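PDB 2YGT: delta toxin, which is a haemolysin and beta-pore-forming toxin that probably inserts a beta-barrel pore into target cell membranes. Local coordinates for residues A[89-94]-A[184-189]. Sequence-based numbering, arbitrary orientation.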
ATOM      1  N   TRP A  89       7.169  16.914   4.789  1.00 19.87           N
ATOM      2  CA  TRP A  89       6.002  16.128   4.402  1.00 19.54           C
ATOM      3  C   TRP A  89       6.387  14.933   3.522  1.00 20.20           C
ATOM      4  O   TRP A  89       7.436  14.945   2.875  1.00 18.97           O
ATOM      5  CB  TRP A  89       4.985  17.026   3.681  1.00 19.74           C
ATOM      6  CG  TRP A  89       5.480  17.553   2.364  1.00 19.72           C
ATOM      7  CD1 TRP A  89       6.458  18.486   2.168  1.00 20.00           C
ATOM      8  CD2 TRP A  89       5.022  17.174   1.058  1.00 19.46           C
ATOM      9  NE1 TRP A  89       6.637  18.709   0.825  1.00 19.94           N
ATOM     10  CE2 TRP A  89       5.769  17.915   0.121  1.00 19.62           C
ATOM     11  CE3 TRP A  89       4.053  16.279   0.592  1.00 19.16           C
ATOM     12  CZ2 TRP A  89       5.580  17.791  -1.254  1.00 19.51           C
ATOM     13  CZ3 TRP A  89       3.864  16.156  -0.777  1.00 19.05           C
ATOM     14  CH2 TRP A  89       4.626  16.909  -1.684  1.00 19.23           C
ATOM     15  N   PRO A  90       5.534  13.893   3.495  1.00 23.89           N
ATOM     16  CA  PRO A  90       5.816  12.687   2.712  1.00 18.28           C
ATOM     17  C   PRO A  90       5.337  12.840   1.275  1.00 18.62           C
ATOM     18  O   PRO A  90       4.160  12.611   0.994  1.00 19.06           O
ATOM     19  CB  PRO A  90       4.965  11.609   3.406  1.00 18.08           C
ATOM     20  CG  PRO A  90       4.122  12.339   4.450  1.00 24.01           C
ATOM     21  CD  PRO A  90       4.223  13.798   4.152  1.00 29.58           C
ATOM     22  N   ILE A  91       6.226  13.227   0.371  1.00 19.34           N
ATOM     23  CA  ILE A  91       5.851  13.303  -1.033  1.00 21.61           C
ATOM     24  C   ILE A  91       5.541  11.914  -1.599  1.00 23.00           C
ATOM     25  O   ILE A  91       4.665  11.770  -2.456  1.00 19.13           O
ATOM     26  CB  ILE A  91       6.934  13.988  -1.880  1.00 18.39           C
ATOM     27  CG1 ILE A  91       6.444  14.169  -3.318  1.00 18.45           C
ATOM     28  CG2 ILE A  91       8.231  13.190  -1.842  1.00 20.38           C
ATOM     29  CD1 ILE A  91       7.284  15.133  -4.129  1.00 18.77           C
ATOM     30  N   LYS A  92       6.239  10.890  -1.108  1.00 17.63           N
ATOM     31  CA  LYS A  92       6.090   9.547  -1.666  1.00 18.44           C
ATOM     32  C   LYS A  92       6.170   8.413  -0.641  1.00 19.96           C
ATOM     33  O   LYS A  92       7.030   8.406   0.240  1.00 18.89           O
ATOM     34  CB  LYS A  92       7.124   9.310  -2.771  1.00 21.95           C
ATOM     35  CG  LYS A  92       6.771   8.152  -3.688  1.00 36.11           C
ATOM     36  CD  LYS A  92       7.995   7.564  -4.362  1.00 37.55           C
ATOM     37  CE  LYS A  92       8.657   8.560  -5.290  1.00 41.58           C
ATOM     38  NZ  LYS A  92       9.585   7.874  -6.231  1.00 45.06           N
ATOM     39  N   TYR A  93       5.254   7.458  -0.777  1.00 16.95           N
ATOM     40  CA  TYR A  93       5.287   6.213  -0.023  1.00 16.77           C
ATOM     41  C   TYR A  93       5.534   5.070  -1.000  1.00 16.63           C
ATOM     42  O   TYR A  93       4.952   5.043  -2.084  1.00 18.52           O
ATOM     43  CB  TYR A  93       3.952   5.960   0.674  1.00 16.69           C
ATOM     44  CG  TYR A  93       3.576   6.930   1.770  1.00 30.21           C
ATOM     45  CD1 TYR A  93       4.049   6.764   3.067  1.00 17.00           C
ATOM     46  CD2 TYR A  93       2.713   7.991   1.518  1.00 17.09           C
ATOM     47  CE1 TYR A  93       3.687   7.639   4.070  1.00 17.28           C
ATOM     48  CE2 TYR A  93       2.348   8.865   2.517  1.00 17.37           C
ATOM     49  CZ  TYR A  93       2.836   8.684   3.789  1.00 17.47           C
ATOM     50  OH  TYR A  93       2.472   9.557   4.787  1.00 18.37           O
ATOM     51  N   MET A  94       6.382   4.120  -0.623  1.00 16.59           N
ATOM     52  CA  MET A  94       6.655   2.979  -1.493  1.00 17.23           C
ATOM     53  C   MET A  94       6.505   1.660  -0.747  1.00 18.82           C
ATOM     54  O   MET A  94       6.963   1.524   0.388  1.00 18.15           O
ATOM     55  CB  MET A  94       8.057   3.086  -2.096  1.00 23.17           C
ATOM     56  CG  MET A  94       8.333   4.417  -2.783  1.00 29.26           C
ATOM     57  SD  MET A  94      10.025   4.565  -3.386  1.00 57.21           S
ATOM     58  CE  MET A  94      10.066   3.285  -4.639  1.00 83.75           C
ATOM     59  N   TYR A 184      -2.604  22.990  -7.227  1.00 17.13           N
ATOM     60  CA  TYR A 184      -1.145  23.087  -7.191  1.00 23.09           C
ATOM     61  C   TYR A 184      -0.485  21.728  -7.000  1.00 24.76           C
ATOM     62  O   TYR A 184      -1.014  20.862  -6.307  1.00 23.86           O
ATOM     63  CB  TYR A 184      -0.681  24.046  -6.090  1.00 21.95           C
ATOM     64  CG  TYR A 184      -1.195  25.459  -6.242  1.00 20.22           C
ATOM     65  CD1 TYR A 184      -0.743  26.277  -7.268  1.00 17.82           C
ATOM     66  CD2 TYR A 184      -2.128  25.976  -5.353  1.00 23.94           C
ATOM     67  CE1 TYR A 184      -1.208  27.571  -7.409  1.00 20.51           C
ATOM     68  CE2 TYR A 184      -2.601  27.267  -5.482  1.00 18.60           C
ATOM     69  CZ  TYR A 184      -2.138  28.060  -6.511  1.00 19.51           C
ATOM     70  OH  TYR A 184      -2.604  29.344  -6.644  1.00 19.20           O
ATOM     71  N   ASN A 185       0.676  21.557  -7.622  1.00 16.41           N
ATOM     72  CA  ASN A 185       1.461  20.337  -7.488  1.00 22.76           C
ATOM     73  C   ASN A 185       2.934  20.695  -7.345  1.00 22.58           C
ATOM     74  O   ASN A 185       3.278  21.871  -7.256  1.00 18.68           O
ATOM     75  CB  ASN A 185       1.244  19.419  -8.692  1.00 15.91           C
ATOM     76  CG  ASN A 185       1.324  20.159 -10.013  1.00 16.08           C
ATOM     77  OD1 ASN A 185       2.357  20.737 -10.354  1.00 16.21           O
ATOM     78  ND2 ASN A 185       0.232  20.141 -10.767  1.00 16.27           N
ATOM     79  N   VAL A 186       3.807  19.693  -7.331  1.00 24.76           N
ATOM     80  CA  VAL A 186       5.229  19.952  -7.118  1.00 16.37           C
ATOM     81  C   VAL A 186       5.876  20.668  -8.303  1.00 21.99           C
ATOM     82  O   VAL A 186       7.002  21.153  -8.200  1.00 27.39           O
ATOM     83  CB  VAL A 186       6.015  18.670  -6.784  1.00 19.12           C
ATOM     84  CG1 VAL A 186       5.403  17.982  -5.569  1.00 16.21           C
ATOM     85  CG2 VAL A 186       6.059  17.734  -7.985  1.00 16.09           C
ATOM     86  N   ASN A 187       5.155  20.740  -9.418  1.00 20.87           N
ATOM     87  CA  ASN A 187       5.632  21.442 -10.607  1.00 25.35           C
ATOM     88  C   ASN A 187       5.215  22.910 -10.667  1.00 21.68           C
ATOM     89  O   ASN A 187       5.696  23.659 -11.514  1.00 17.10           O
ATOM     90  CB  ASN A 187       5.136  20.736 -11.868  1.00 33.43           C
ATOM     91  CG  ASN A 187       5.893  19.462 -12.152  1.00 49.41           C
ATOM     92  OD1 ASN A 187       5.323  18.371 -12.136  1.00 56.89           O
ATOM     93  ND2 ASN A 187       7.189  19.589 -12.404  1.00 57.49           N
ATOM     94  N   SER A 188       4.313  23.311  -9.779  1.00 16.84           N
ATOM     95  CA  SER A 188       3.761  24.662  -9.807  1.00 17.12           C
ATOM     96  C   SER A 188       4.810  25.713  -9.462  1.00 27.96           C
ATOM     97  O   SER A 188       5.498  25.606  -8.446  1.00 17.53           O
ATOM     98  CB  SER A 188       2.567  24.778  -8.852  1.00 17.13           C
ATOM     99  OG  SER A 188       1.567  23.824  -9.162  1.00 16.89           O
ATOM    100  N   TRP A 189       4.939  26.725 -10.314  1.00 17.71           N
ATOM    101  CA  TRP A 189       5.802  27.855 -10.001  1.00 27.45           C
ATOM    102  C   TRP A 189       5.240  29.188 -10.496  1.00 25.88           C
ATOM    103  O   TRP A 189       5.163  29.445 -11.696  1.00 18.50           O
ATOM    104  CB  TRP A 189       7.230  27.648 -10.521  1.00 18.21           C
ATOM    105  CG  TRP A 189       8.164  28.710 -10.013  1.00 24.34           C
ATOM    106  CD1 TRP A 189       8.563  29.835 -10.674  1.00 19.00           C
ATOM    107  CD2 TRP A 189       8.785  28.765  -8.720  1.00 21.33           C
ATOM    108  NE1 TRP A 189       9.404  30.578  -9.882  1.00 19.40           N
ATOM    109  CE2 TRP A 189       9.556  29.943  -8.677  1.00 24.91           C
ATOM    110  CE3 TRP A 189       8.770  27.927  -7.600  1.00 18.73           C
ATOM    111  CZ2 TRP A 189      10.307  30.305  -7.556  1.00 19.73           C
ATOM    112  CZ3 TRP A 189       9.516  28.288  -6.487  1.00 19.14           C
ATOM    113  CH2 TRP A 189      10.274  29.466  -6.475  1.00 19.65           C
TER
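Val186 meets Trp89 and Ile91 through a single methyl group, CG1. Its CG1 lies 3.7 Å from CD1 of Ile91, the end of the longer isoleucine branch. The two aliphatic chains touch at their ends. They cross at about a right angle. The same CG1 is 4.1 Å from CH2 of Trp89. Here the methyl sits at the edge of the indole, near the ring plane, on the benzo ring. A face of the same indole carries the backbone N of Ile91, 3.7 Å above the plane and offset toward the rim. Ile91 is extended, with CG1 anti to the backbone N (chi1 -175°) and CD1 continuing outward to the valine.

Trp89 and Ile91 belong to strand 84-99, which pairs antiparallel with strands 241-259 and 170-177 in this toxin of the leukocidin/haemolysin family. The chain turns a corner at Ile91, where Ile91 and Lys92 both face Glu251 of strand 241-259 in a classic beta bulge. The indole has three further partners: NE1 hydrogen-bonds to Asn267 OD1, and Phe177 and Phe198 meet it edge-to-face.

Val186 is carried by a type I beta turn from Asn185 to Ser188, in the loop after strand 170-177. Ser188 N hydrogen-bonds to Asn185 O at 3.1 Å to close the turn. Asn185 OD1 accepts from Asn187 N at 3.0 Å, in the carbonyl plane and on a lone pair. This is an Asx turn. Asn185 N gives a nearly straight hydrogen bond to Ser188 OG, 2.9 Å long with an angle of 173°. Asn185 ND2 hydrogen-bonds to Glu179 OE1, tying the turn to the start of its loop.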